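Local structure of citrate lyase, subunit 1 (Methanosaeta concilii, 6HXI) at residues E117-I122 / Y197-P202; G340-F345 / Y374-G379. The protein probably catalyses, as part of ATP citrate lyase, the ATP-driven conversion of citrate and coenzyme A to oxaloacetate and acetyl-CoA. One frame throughout, in Å; residues are numbered along the deposited sequence.

The two contacts lie in different parts of the chain and on opposite sides of its centre, with their own centres about 46 Å apart and their nearest atoms about 28 Å apart. Interaction 1 pairs two antiparallel strands in the ATP-grasp family region. Interaction 2 follows later in the chain, within the citrate-binding family region, where two loops past the ends of neighbouring parallel strands grip a citrate anion. Coenzyme A reaches only interaction 2 of the pair: Phe345 lies beside its thiol-bearing arm. Interaction 1 is plain strand pairing within the ATP-grasp region, remote from the citrate, whereas in interaction 2 Asn344, Phe345 and Arg377 hydrogen-bond the citrate directly.

Interaction 1: residues E117-I122 / Y197-P202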
ATOM      1  N   GLU C 117     -64.019  53.289  22.066  1.00 86.01           N
ATOM      2  CA  GLU C 117     -62.972  53.385  21.057  1.00 83.19           C
ATOM      3  C   GLU C 117     -61.672  53.734  21.779  1.00 83.65           C
ATOM      4  O   GLU C 117     -61.472  54.889  22.165  1.00 84.94           O
ATOM      5  CB  GLU C 117     -63.320  54.411  19.962  1.00 86.22           C
ATOM      6  CG  GLU C 117     -64.177  53.847  18.838  1.00 97.47           C
ATOM      7  CD  GLU C 117     -64.278  54.650  17.548  1.00112.17           C
ATOM      8  OE1 GLU C 117     -63.818  55.814  17.502  1.00105.07           O
ATOM      9  OE2 GLU C 117     -64.822  54.096  16.567  1.00 99.20           O
ATOM     10  N   TYR C 118     -60.836  52.718  22.043  1.00 75.50           N
ATOM     11  CA  TYR C 118     -59.551  52.913  22.720  1.00 73.06           C
ATOM     12  C   TYR C 118     -58.397  52.744  21.736  1.00 71.38           C
ATOM     13  O   TYR C 118     -58.505  51.984  20.772  1.00 67.88           O
ATOM     14  CB  TYR C 118     -59.370  51.982  23.944  1.00 74.13           C
ATOM     15  CG  TYR C 118     -60.471  52.014  24.993  1.00 78.87           C
ATOM     16  CD1 TYR C 118     -61.164  53.189  25.275  1.00 82.78           C
ATOM     17  CD2 TYR C 118     -60.775  50.883  25.746  1.00 79.97           C
ATOM     18  CE1 TYR C 118     -62.174  53.222  26.236  1.00 86.28           C
ATOM     19  CE2 TYR C 118     -61.782  50.903  26.713  1.00 83.14           C
ATOM     20  CZ  TYR C 118     -62.482  52.075  26.954  1.00 93.06           C
ATOM     21  OH  TYR C 118     -63.476  52.096  27.909  1.00 96.23           O
ATOM     22  N   TYR C 119     -57.299  53.477  21.973  1.00 67.11           N
ATOM     23  CA  TYR C 119     -56.104  53.450  21.122  1.00 64.89           C
ATOM     24  C   TYR C 119     -54.947  52.783  21.841  1.00 65.70           C
ATOM     25  O   TYR C 119     -54.738  53.045  23.026  1.00 66.59           O
ATOM     26  CB  TYR C 119     -55.742  54.898  20.727  1.00 67.51           C
ATOM     27  CG  TYR C 119     -54.348  55.117  20.185  1.00 68.48           C
ATOM     28  CD1 TYR C 119     -53.297  55.472  21.028  1.00 70.45           C
ATOM     29  CD2 TYR C 119     -54.090  55.040  18.819  1.00 69.30           C
ATOM     30  CE1 TYR C 119     -52.015  55.703  20.529  1.00 71.76           C
ATOM     31  CE2 TYR C 119     -52.816  55.283  18.304  1.00 69.29           C
ATOM     32  CZ  TYR C 119     -51.783  55.620  19.164  1.00 77.35           C
ATOM     33  OH  TYR C 119     -50.534  55.879  18.659  1.00 80.14           O
ATOM     34  N   VAL C 120     -54.169  51.974  21.114  1.00 59.53           N
ATOM     35  CA  VAL C 120     -52.948  51.322  21.610  1.00 57.23           C
ATOM     36  C   VAL C 120     -51.879  51.285  20.507  1.00 58.77           C
ATOM     37  O   VAL C 120     -52.171  50.914  19.373  1.00 57.25           O
ATOM     38  CB  VAL C 120     -53.170  49.931  22.294  1.00 60.50           C
ATOM     39  CG1 VAL C 120     -53.686  48.878  21.313  1.00 59.82           C
ATOM     40  CG2 VAL C 120     -51.902  49.443  22.989  1.00 59.02           C
ATOM     41  N   ALA C 121     -50.644  51.667  20.849  1.00 55.43           N
ATOM     42  CA  ALA C 121     -49.528  51.623  19.909  1.00 53.55           C
ATOM     43  C   ALA C 121     -48.214  51.229  20.578  1.00 54.85           C
ATOM     44  O   ALA C 121     -47.885  51.717  21.667  1.00 53.14           O
ATOM     45  CB  ALA C 121     -49.379  52.954  19.184  1.00 55.40           C
ATOM     46  N   ILE C 122     -47.458  50.341  19.917  1.00 50.13           N
ATOM     47  CA  ILE C 122     -46.159  49.910  20.409  1.00 47.88           C
ATOM     48  C   ILE C 122     -45.106  50.266  19.368  1.00 52.23           C
ATOM     49  O   ILE C 122     -45.242  49.950  18.192  1.00 50.06           O
ATOM     50  CB  ILE C 122     -46.069  48.444  20.924  1.00 49.55           C
ATOM     51  CG1 ILE C 122     -47.274  48.055  21.810  1.00 49.36           C
ATOM     52  CG2 ILE C 122     -44.723  48.207  21.676  1.00 49.21           C
ATOM     53  CD1 ILE C 122     -47.431  46.562  22.020  1.00 51.92           C
ATOM     54  N   TYR C 197     -43.361  48.236  14.759  1.00 46.52           N
ATOM     55  CA  TYR C 197     -44.484  49.129  15.019  1.00 46.97           C
ATOM     56  C   TYR C 197     -45.832  48.400  14.923  1.00 49.46           C
ATOM     57  O   TYR C 197     -46.056  47.615  14.008  1.00 47.29           O
ATOM     58  CB  TYR C 197     -44.462  50.312  14.036  1.00 49.43           C
ATOM     59  CG  TYR C 197     -45.544  51.335  14.298  1.00 53.42           C
ATOM     60  CD1 TYR C 197     -45.434  52.242  15.346  1.00 56.31           C
ATOM     61  CD2 TYR C 197     -46.682  51.397  13.497  1.00 55.86           C
ATOM     62  CE1 TYR C 197     -46.449  53.156  15.623  1.00 60.91           C
ATOM     63  CE2 TYR C 197     -47.696  52.328  13.748  1.00 58.73           C
ATOM     64  CZ  TYR C 197     -47.576  53.206  14.815  1.00 69.14           C
ATOM     65  OH  TYR C 197     -48.561  54.134  15.082  1.00 75.13           O
ATOM     66  N   VAL C 198     -46.736  48.706  15.858  1.00 48.28           N
ATOM     67  CA  VAL C 198     -48.113  48.202  15.895  1.00 49.37           C
ATOM     68  C   VAL C 198     -49.029  49.311  16.383  1.00 54.55           C
ATOM     69  O   VAL C 198     -48.694  50.013  17.337  1.00 53.60           O
ATOM     70  CB  VAL C 198     -48.319  46.838  16.639  1.00 53.28           C
ATOM     71  CG1 VAL C 198     -48.097  46.955  18.150  1.00 52.78           C
ATOM     72  CG2 VAL C 198     -49.694  46.261  16.359  1.00 53.93           C
ATOM     73  N   GLU C 199     -50.162  49.491  15.708  1.00 54.21           N
ATOM     74  CA  GLU C 199     -51.147  50.493  16.077  1.00 56.13           C
ATOM     75  C   GLU C 199     -52.554  49.950  15.889  1.00 62.66           C
ATOM     76  O   GLU C 199     -52.923  49.562  14.778  1.00 62.86           O
ATOM     77  CB  GLU C 199     -50.956  51.760  15.248  1.00 59.17           C
ATOM     78  CG  GLU C 199     -51.902  52.895  15.599  1.00 72.70           C
ATOM     79  CD  GLU C 199     -52.100  53.860  14.453  1.00110.37           C
ATOM     80  OE1 GLU C 199     -51.154  54.624  14.152  1.00113.70           O
ATOM     81  OE2 GLU C 199     -53.181  53.816  13.821  1.00116.00           O
ATOM     82  N   ILE C 200     -53.333  49.923  16.981  1.00 59.66           N
ATOM     83  CA  ILE C 200     -54.729  49.529  16.968  1.00 60.43           C
ATOM     84  C   ILE C 200     -55.491  50.796  17.339  1.00 66.74           C
ATOM     85  O   ILE C 200     -55.535  51.200  18.510  1.00 65.23           O
ATOM     86  CB  ILE C 200     -55.082  48.291  17.831  1.00 62.47           C
ATOM     87  CG1 ILE C 200     -54.122  47.109  17.521  1.00 60.43           C
ATOM     88  CG2 ILE C 200     -56.540  47.896  17.564  1.00 64.29           C
ATOM     89  CD1 ILE C 200     -54.027  46.085  18.599  1.00 62.42           C
ATOM     90  N   ASN C 201     -55.993  51.467  16.289  1.00 65.27           N
ATOM     91  CA  ASN C 201     -56.676  52.738  16.371  1.00 66.76           C
ATOM     92  C   ASN C 201     -57.950  52.734  15.520  1.00 74.05           C
ATOM     93  O   ASN C 201     -57.913  53.089  14.335  1.00 76.37           O
ATOM     94  CB  ASN C 201     -55.726  53.883  15.966  1.00 66.18           C
ATOM     95  CG  ASN C 201     -56.252  55.274  16.233  1.00 87.38           C
ATOM     96  OD1 ASN C 201     -56.989  55.523  17.195  1.00 76.46           O
ATOM     97  ND2 ASN C 201     -55.817  56.227  15.424  1.00 84.52           N
ATOM     98  N   PRO C 202     -59.090  52.314  16.098  1.00 69.80           N
ATOM     99  CA  PRO C 202     -59.307  51.930  17.500  1.00 68.56           C
ATOM    100  C   PRO C 202     -59.489  50.417  17.768  1.00 72.19           C
ATOM    101  O   PRO C 202     -59.566  49.604  16.844  1.00 71.09           O
ATOM    102  CB  PRO C 202     -60.593  52.709  17.829  1.00 72.22           C
ATOM    103  CG  PRO C 202     -61.362  52.777  16.484  1.00 78.35           C
ATOM    104  CD  PRO C 202     -60.377  52.381  15.386  1.00 73.37           C
TER
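Val120 and Ile200 form an antiparallel hydrogen-bonded pair: Val120 N donates to Ile200 O at 3.0 Å, and Ile200 N returns a straighter bond to Val120 O at 2.8 Å. Ile122 and Val198 repeat the exchange two residues along. The branched side chains of both pairs suit an extended backbone and lie side by side on one face, Val120 CG1 coming 3.8 Å from Ile200 CB. On the other face, small Ala121 sits across from Glu199. Tyr119 CG is anti to the backbone N (chi1 163°), which carries the ring over to Asn201 and Glu199; Tyr119 CE2 comes within 3.7 Å of Glu199 CG, the side chain meeting the ring obliquely. Asn201 meets the same ring at its edge, its amide plane turned 85° from the ring plane, while its OD1 accepts from Gly138 N. Tyr197 OH donates to Glu199 OE1 at 2.8 Å, giving one carboxylate oxygen a donor, met on its anti side. Glu117 runs alongside Pro202, which follows a cis peptide bond; Glu117 CD lies 3.6 Å from Pro202 CG, and OE2 bonds to His114. An alanine in place of Glu117 would probably leave His114 without this partner and strip Pro202 CG of its contacts with the glutamate chain beyond CB. Helix 173-192 packs against Val120, Ile122 and Ile200, and strands 128-134 and 209-220 flank the pair, placing both strands inside the six-stranded antiparallel sheet.

Interaction 2: residues G340-F345 / Y374-G379; sequences GAIANF and YVRRGG. With COA (coenzyme A), chain G; FLC (citrate anion), chain M.
Arg377 bridges protein and substrate with one guanidinium: NH1 makes a weak hydrogen bond to Ala341 O at 2.8 Å and a straighter one to citrate OA2, while NH2 takes citrate OA1, also at 2.8 Å. This two-pronged grip fixes the rotation of the carboxylate, and a bend at chi2 (68°) turns the long chain toward it. Its neighbour Arg376 serves the loop instead. Its NH1 reaches Gly340 O at 3.0 Å on a carbonyl lone pair, within the guanidinium plane, and also forms a salt bridge to Glu184 of the succinyl-CoA ligase alpha-subunit chain. Glycines let the two backbones close in: a CB on Gly378 would strike Ile342 CG1, one on Gly379 would strike Ala343 CB, and Gly340 and Gly379 hold backbone angles that call for glycine. Ala343 N can therefore bond to Gly378 O at 3.1 Å, approaching from above the carbonyl plane, with Ile342 CG2 against Gly379 N. From Ala343 the loop passes on to citrate. Asn344 uses both its backbone N, 2.9 Å from OB2, and its ND2 on that same oxygen, while Phe345 N donates to OB1. The Phe345 ring carries OB1 over one face and has coenzyme A C2P at its edge, 3.8 Å from CE1. Thr346 and Gly307 also hydrogen-bond citrate. Pockets formed by loops following the strands of a parallel sheet, here 334-338 and 371-376, are characteristic of Rossmann-like alpha/beta folds, and this one is the citrate site, completed by Gly180 of the alpha-subunit chain.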
ATOM      1  N   GLY C 340     -18.167  54.534  -5.659  1.00 48.26           N
ATOM      2  CA  GLY C 340     -17.996  54.030  -4.311  1.00 48.15           C
ATOM      3  C   GLY C 340     -16.827  54.674  -3.608  1.00 53.37           C
ATOM      4  O   GLY C 340     -16.025  55.385  -4.224  1.00 52.81           O
ATOM      5  N   ALA C 341     -16.723  54.411  -2.305  1.00 49.69           N
ATOM      6  CA  ALA C 341     -15.626  54.912  -1.491  1.00 49.46           C
ATOM      7  C   ALA C 341     -14.422  53.990  -1.665  1.00 48.33           C
ATOM      8  O   ALA C 341     -14.425  53.118  -2.533  1.00 46.76           O
ATOM      9  CB  ALA C 341     -16.045  54.956  -0.021  1.00 50.13           C
ATOM     10  N   ILE C 342     -13.385  54.196  -0.854  1.00 44.05           N
ATOM     11  CA  ILE C 342     -12.216  53.327  -0.830  1.00 43.94           C
ATOM     12  C   ILE C 342     -12.662  52.199   0.112  1.00 44.13           C
ATOM     13  O   ILE C 342     -12.873  52.467   1.290  1.00 42.02           O
ATOM     14  CB  ILE C 342     -10.939  54.065  -0.347  1.00 47.85           C
ATOM     15  CG1 ILE C 342     -10.613  55.283  -1.252  1.00 48.26           C
ATOM     16  CG2 ILE C 342      -9.741  53.075  -0.253  1.00 49.40           C
ATOM     17  CD1 ILE C 342      -9.670  56.325  -0.601  1.00 57.22           C
ATOM     18  N   ALA C 343     -12.938  50.987  -0.430  1.00 39.13           N
ATOM     19  CA  ALA C 343     -13.431  49.870   0.382  1.00 37.47           C
ATOM     20  C   ALA C 343     -12.452  49.431   1.436  1.00 40.60           C
ATOM     21  O   ALA C 343     -11.228  49.560   1.270  1.00 39.08           O
ATOM     22  CB  ALA C 343     -13.830  48.683  -0.492  1.00 37.56           C
ATOM     23  N   ASN C 344     -13.001  48.863   2.513  1.00 38.37           N
ATOM     24  CA  ASN C 344     -12.221  48.285   3.598  1.00 38.14           C
ATOM     25  C   ASN C 344     -11.990  46.799   3.310  1.00 41.60           C
ATOM     26  O   ASN C 344     -10.971  46.252   3.707  1.00 41.03           O
ATOM     27  CB  ASN C 344     -12.969  48.414   4.919  1.00 37.52           C
ATOM     28  CG  ASN C 344     -13.304  49.822   5.309  1.00 49.51           C
ATOM     29  OD1 ASN C 344     -12.509  50.531   5.937  1.00 46.16           O
ATOM     30  ND2 ASN C 344     -14.512  50.223   4.996  1.00 36.16           N
ATOM     31  N   PHE C 345     -12.956  46.118   2.699  1.00 39.12           N
ATOM     32  CA  PHE C 345     -12.775  44.683   2.510  1.00 38.72           C
ATOM     33  C   PHE C 345     -13.359  44.137   1.215  1.00 43.34           C
ATOM     34  O   PHE C 345     -12.893  43.093   0.770  1.00 43.53           O
ATOM     35  CB  PHE C 345     -13.270  43.880   3.730  1.00 39.72           C
ATOM     36  CG  PHE C 345     -14.756  43.899   4.019  1.00 39.51           C
ATOM     37  CD1 PHE C 345     -15.328  44.941   4.752  1.00 41.49           C
ATOM     38  CD2 PHE C 345     -15.572  42.852   3.608  1.00 37.66           C
ATOM     39  CE1 PHE C 345     -16.704  44.942   5.043  1.00 41.60           C
ATOM     40  CE2 PHE C 345     -16.946  42.859   3.889  1.00 39.87           C
ATOM     41  CZ  PHE C 345     -17.499  43.898   4.609  1.00 38.55           C
ATOM     42  N   TYR C 374     -18.852  55.772 -16.256  1.00 59.32           N
ATOM     43  CA  TYR C 374     -17.947  56.547 -15.399  1.00 57.36           C
ATOM     44  C   TYR C 374     -17.675  55.740 -14.122  1.00 56.58           C
ATOM     45  O   TYR C 374     -18.612  55.348 -13.421  1.00 55.12           O
ATOM     46  CB  TYR C 374     -18.527  57.943 -15.082  1.00 59.33           C
ATOM     47  CG  TYR C 374     -18.743  58.805 -16.307  1.00 64.33           C
ATOM     48  CD1 TYR C 374     -19.851  58.617 -17.136  1.00 67.21           C
ATOM     49  CD2 TYR C 374     -17.850  59.821 -16.633  1.00 67.12           C
ATOM     50  CE1 TYR C 374     -20.042  59.396 -18.279  1.00 69.43           C
ATOM     51  CE2 TYR C 374     -18.039  60.615 -17.768  1.00 70.33           C
ATOM     52  CZ  TYR C 374     -19.138  60.401 -18.584  1.00 79.21           C
ATOM     53  OH  TYR C 374     -19.320  61.189 -19.695  1.00 86.01           O
ATOM     54  N   VAL C 375     -16.390  55.445 -13.861  1.00 50.42           N
ATOM     55  CA  VAL C 375     -15.926  54.642 -12.729  1.00 47.62           C
ATOM     56  C   VAL C 375     -14.982  55.416 -11.787  1.00 51.55           C
ATOM     57  O   VAL C 375     -14.074  56.077 -12.271  1.00 51.83           O
ATOM     58  CB  VAL C 375     -15.236  53.341 -13.227  1.00 50.46           C
ATOM     59  CG1 VAL C 375     -14.935  52.391 -12.062  1.00 48.46           C
ATOM     60  CG2 VAL C 375     -16.058  52.644 -14.315  1.00 50.39           C
ATOM     61  N   ARG C 376     -15.192  55.302 -10.456  1.00 47.33           N
ATOM     62  CA  ARG C 376     -14.330  55.838  -9.395  1.00 47.06           C
ATOM     63  C   ARG C 376     -14.327  54.797  -8.276  1.00 52.64           C
ATOM     64  O   ARG C 376     -15.344  54.604  -7.615  1.00 53.65           O
ATOM     65  CB  ARG C 376     -14.776  57.208  -8.859  1.00 42.85           C
ATOM     66  CG  ARG C 376     -13.745  57.864  -7.913  1.00 43.30           C
ATOM     67  CD  ARG C 376     -13.846  57.406  -6.455  1.00 48.48           C
ATOM     68  NE  ARG C 376     -12.857  58.053  -5.585  1.00 59.49           N
ATOM     69  CZ  ARG C 376     -12.793  57.902  -4.263  1.00 65.35           C
ATOM     70  NH1 ARG C 376     -13.664  57.121  -3.633  1.00 48.75           N
ATOM     71  NH2 ARG C 376     -11.871  58.547  -3.560  1.00 51.26           N
ATOM     72  N   ARG C 377     -13.194  54.144  -8.056  1.00 48.17           N
ATOM     73  CA  ARG C 377     -13.117  53.126  -7.030  1.00 46.59           C
ATOM     74  C   ARG C 377     -11.737  52.973  -6.416  1.00 49.75           C
ATOM     75  O   ARG C 377     -10.724  53.146  -7.083  1.00 47.41           O
ATOM     76  CB  ARG C 377     -13.636  51.781  -7.590  1.00 47.15           C
ATOM     77  CG  ARG C 377     -13.941  50.694  -6.561  1.00 48.66           C
ATOM     78  CD  ARG C 377     -15.127  50.978  -5.659  1.00 50.39           C
ATOM     79  NE  ARG C 377     -15.525  49.758  -4.950  1.00 47.99           N
ATOM     80  CZ  ARG C 377     -15.896  49.707  -3.677  1.00 50.21           C
ATOM     81  NH1 ARG C 377     -15.962  50.815  -2.953  1.00 36.67           N
ATOM     82  NH2 ARG C 377     -16.244  48.553  -3.130  1.00 40.86           N
ATOM     83  N   GLY C 378     -11.746  52.659  -5.126  1.00 48.18           N
ATOM     84  CA  GLY C 378     -10.590  52.322  -4.305  1.00 47.14           C
ATOM     85  C   GLY C 378     -10.959  51.107  -3.468  1.00 48.36           C
ATOM     86  O   GLY C 378     -12.143  50.729  -3.408  1.00 47.69           O
ATOM     87  N   GLY C 379      -9.960  50.492  -2.836  1.00 41.28           N
ATOM     88  CA  GLY C 379     -10.169  49.306  -2.011  1.00 39.92           C
ATOM     89  C   GLY C 379      -9.282  48.114  -2.350  1.00 44.73           C
ATOM     90  O   GLY C 379      -8.409  48.227  -3.219  1.00 44.03           O
TER
HETATM   91  N1A COA G 701     -22.924  22.605   6.492  1.00 37.02           N
HETATM   92  C2A COA G 701     -23.808  23.336   7.179  1.00 38.66           C
HETATM   93  N3A COA G 701     -23.779  24.648   7.452  1.00 36.94           N
HETATM   94  C4A COA G 701     -22.655  25.214   6.985  1.00 37.60           C
HETATM   95  C5A COA G 701     -21.651  24.588   6.267  1.00 36.70           C
HETATM   96  C6A COA G 701     -21.828  23.219   5.986  1.00 37.31           C
HETATM   97  N6A COA G 701     -20.994  22.510   5.226  1.00 40.79           N
HETATM   98  N7A COA G 701     -20.597  25.459   6.037  1.00 41.12           N
HETATM   99  C8A COA G 701     -20.985  26.575   6.599  1.00 40.25           C
HETATM  100  N9A COA G 701     -22.218  26.501   7.198  1.00 41.42           N
HETATM  101  C1B COA G 701     -22.916  27.550   7.940  1.00 39.94           C
HETATM  102  C2B COA G 701     -22.150  28.146   9.115  1.00 40.71           C
HETATM  103  O2B COA G 701     -22.260  27.321  10.276  1.00 43.32           O
HETATM  104  C3B COA G 701     -22.887  29.480   9.275  1.00 39.95           C
HETATM  105  O3B COA G 701     -24.137  29.325   9.981  1.00 37.56           O
HETATM  106  P3B COA G 701     -24.830  30.491  10.821  1.00 35.80           P
HETATM  107  O7A COA G 701     -24.949  31.669   9.914  1.00 36.78           O
HETATM  108  O8A COA G 701     -26.138  29.942  11.267  1.00 39.03           O
HETATM  109  O9A COA G 701     -23.927  30.718  12.047  1.00 35.17           O
HETATM  110  C4B COA G 701     -23.315  29.843   7.848  1.00 37.80           C
HETATM  111  O4B COA G 701     -23.187  28.633   7.072  1.00 38.21           O
HETATM  112  C5B COA G 701     -22.535  30.961   7.203  1.00 39.15           C
HETATM  113  O5B COA G 701     -21.138  30.733   7.472  1.00 42.87           O
HETATM  114  P1A COA G 701     -20.138  31.958   7.884  1.00 45.87           P
HETATM  115  O1A COA G 701     -18.695  31.630   7.755  1.00 46.78           O
HETATM  116  O2A COA G 701     -20.499  32.563   9.231  1.00 39.95           O
HETATM  117  O3A COA G 701     -20.616  32.937   6.719  1.00 51.94           O
HETATM  118  P2A COA G 701     -20.204  34.300   6.007  1.00 48.04           P
HETATM  119  O4A COA G 701     -19.294  34.017   4.880  1.00 49.20           O
HETATM  120  O5A COA G 701     -21.502  34.893   5.512  1.00 50.70           O
HETATM  121  O6A COA G 701     -19.498  35.237   7.125  1.00 41.51           O
HETATM  122  CBP COA G 701     -19.764  37.580   7.753  1.00 36.87           C
HETATM  123  CCP COA G 701     -20.249  36.140   7.957  1.00 39.55           C
HETATM  124  CDP COA G 701     -20.572  38.493   8.685  1.00 29.73           C
HETATM  125  CEP COA G 701     -18.264  37.718   8.081  1.00 36.86           C
HETATM  126  CAP COA G 701     -20.001  37.977   6.269  1.00 40.28           C
HETATM  127  OAP COA G 701     -21.298  37.607   5.839  1.00 42.80           O
HETATM  128  C9P COA G 701     -19.744  39.433   5.903  1.00 45.34           C
HETATM  129  O9P COA G 701     -18.593  39.822   5.694  1.00 49.14           O
HETATM  130  N8P COA G 701     -20.820  40.232   5.811  1.00 43.34           N
HETATM  131  C7P COA G 701     -20.724  41.664   5.565  1.00 39.76           C
HETATM  132  C6P COA G 701     -21.219  42.465   6.738  1.00 43.61           C
HETATM  133  C5P COA G 701     -21.221  43.950   6.459  1.00 46.46           C
HETATM  134  O5P COA G 701     -21.379  44.376   5.316  1.00 49.05           O
HETATM  135  N4P COA G 701     -21.020  44.748   7.507  1.00 47.54           N
HETATM  136  C3P COA G 701     -20.887  46.194   7.388  1.00 51.38           C
HETATM  137  C2P COA G 701     -19.494  46.621   6.973  1.00 54.05           C
HETATM  138  S1P COA G 701     -19.490  48.432   7.087  1.00 58.56           S
HETATM  139  CAC FLC M 501     -17.642  49.199  -0.039  1.00 54.58           C
HETATM  140  CA  FLC M 501     -18.315  49.199   1.329  1.00 53.68           C
HETATM  141  CB  FLC M 501     -17.951  48.049   2.284  1.00 54.69           C
HETATM  142  CBC FLC M 501     -16.412  47.985   2.412  1.00 50.87           C
HETATM  143  CG  FLC M 501     -18.611  48.258   3.657  1.00 58.32           C
HETATM  144  CGC FLC M 501     -19.812  49.198   3.696  1.00 62.50           C
HETATM  145  OA1 FLC M 501     -17.691  48.133  -0.711  1.00 49.74           O
HETATM  146  OA2 FLC M 501     -17.125  50.281  -0.441  1.00 53.29           O
HETATM  147  OB1 FLC M 501     -15.854  46.955   1.989  1.00 45.67           O
HETATM  148  OB2 FLC M 501     -15.832  48.967   2.930  1.00 52.88           O
HETATM  149  OG1 FLC M 501     -20.942  48.721   3.477  1.00 63.94           O
HETATM  150  OG2 FLC M 501     -19.607  50.413   3.936  1.00 64.47           O
HETATM  151  OHB FLC M 501     -18.436  46.823   1.752  1.00 56.69           O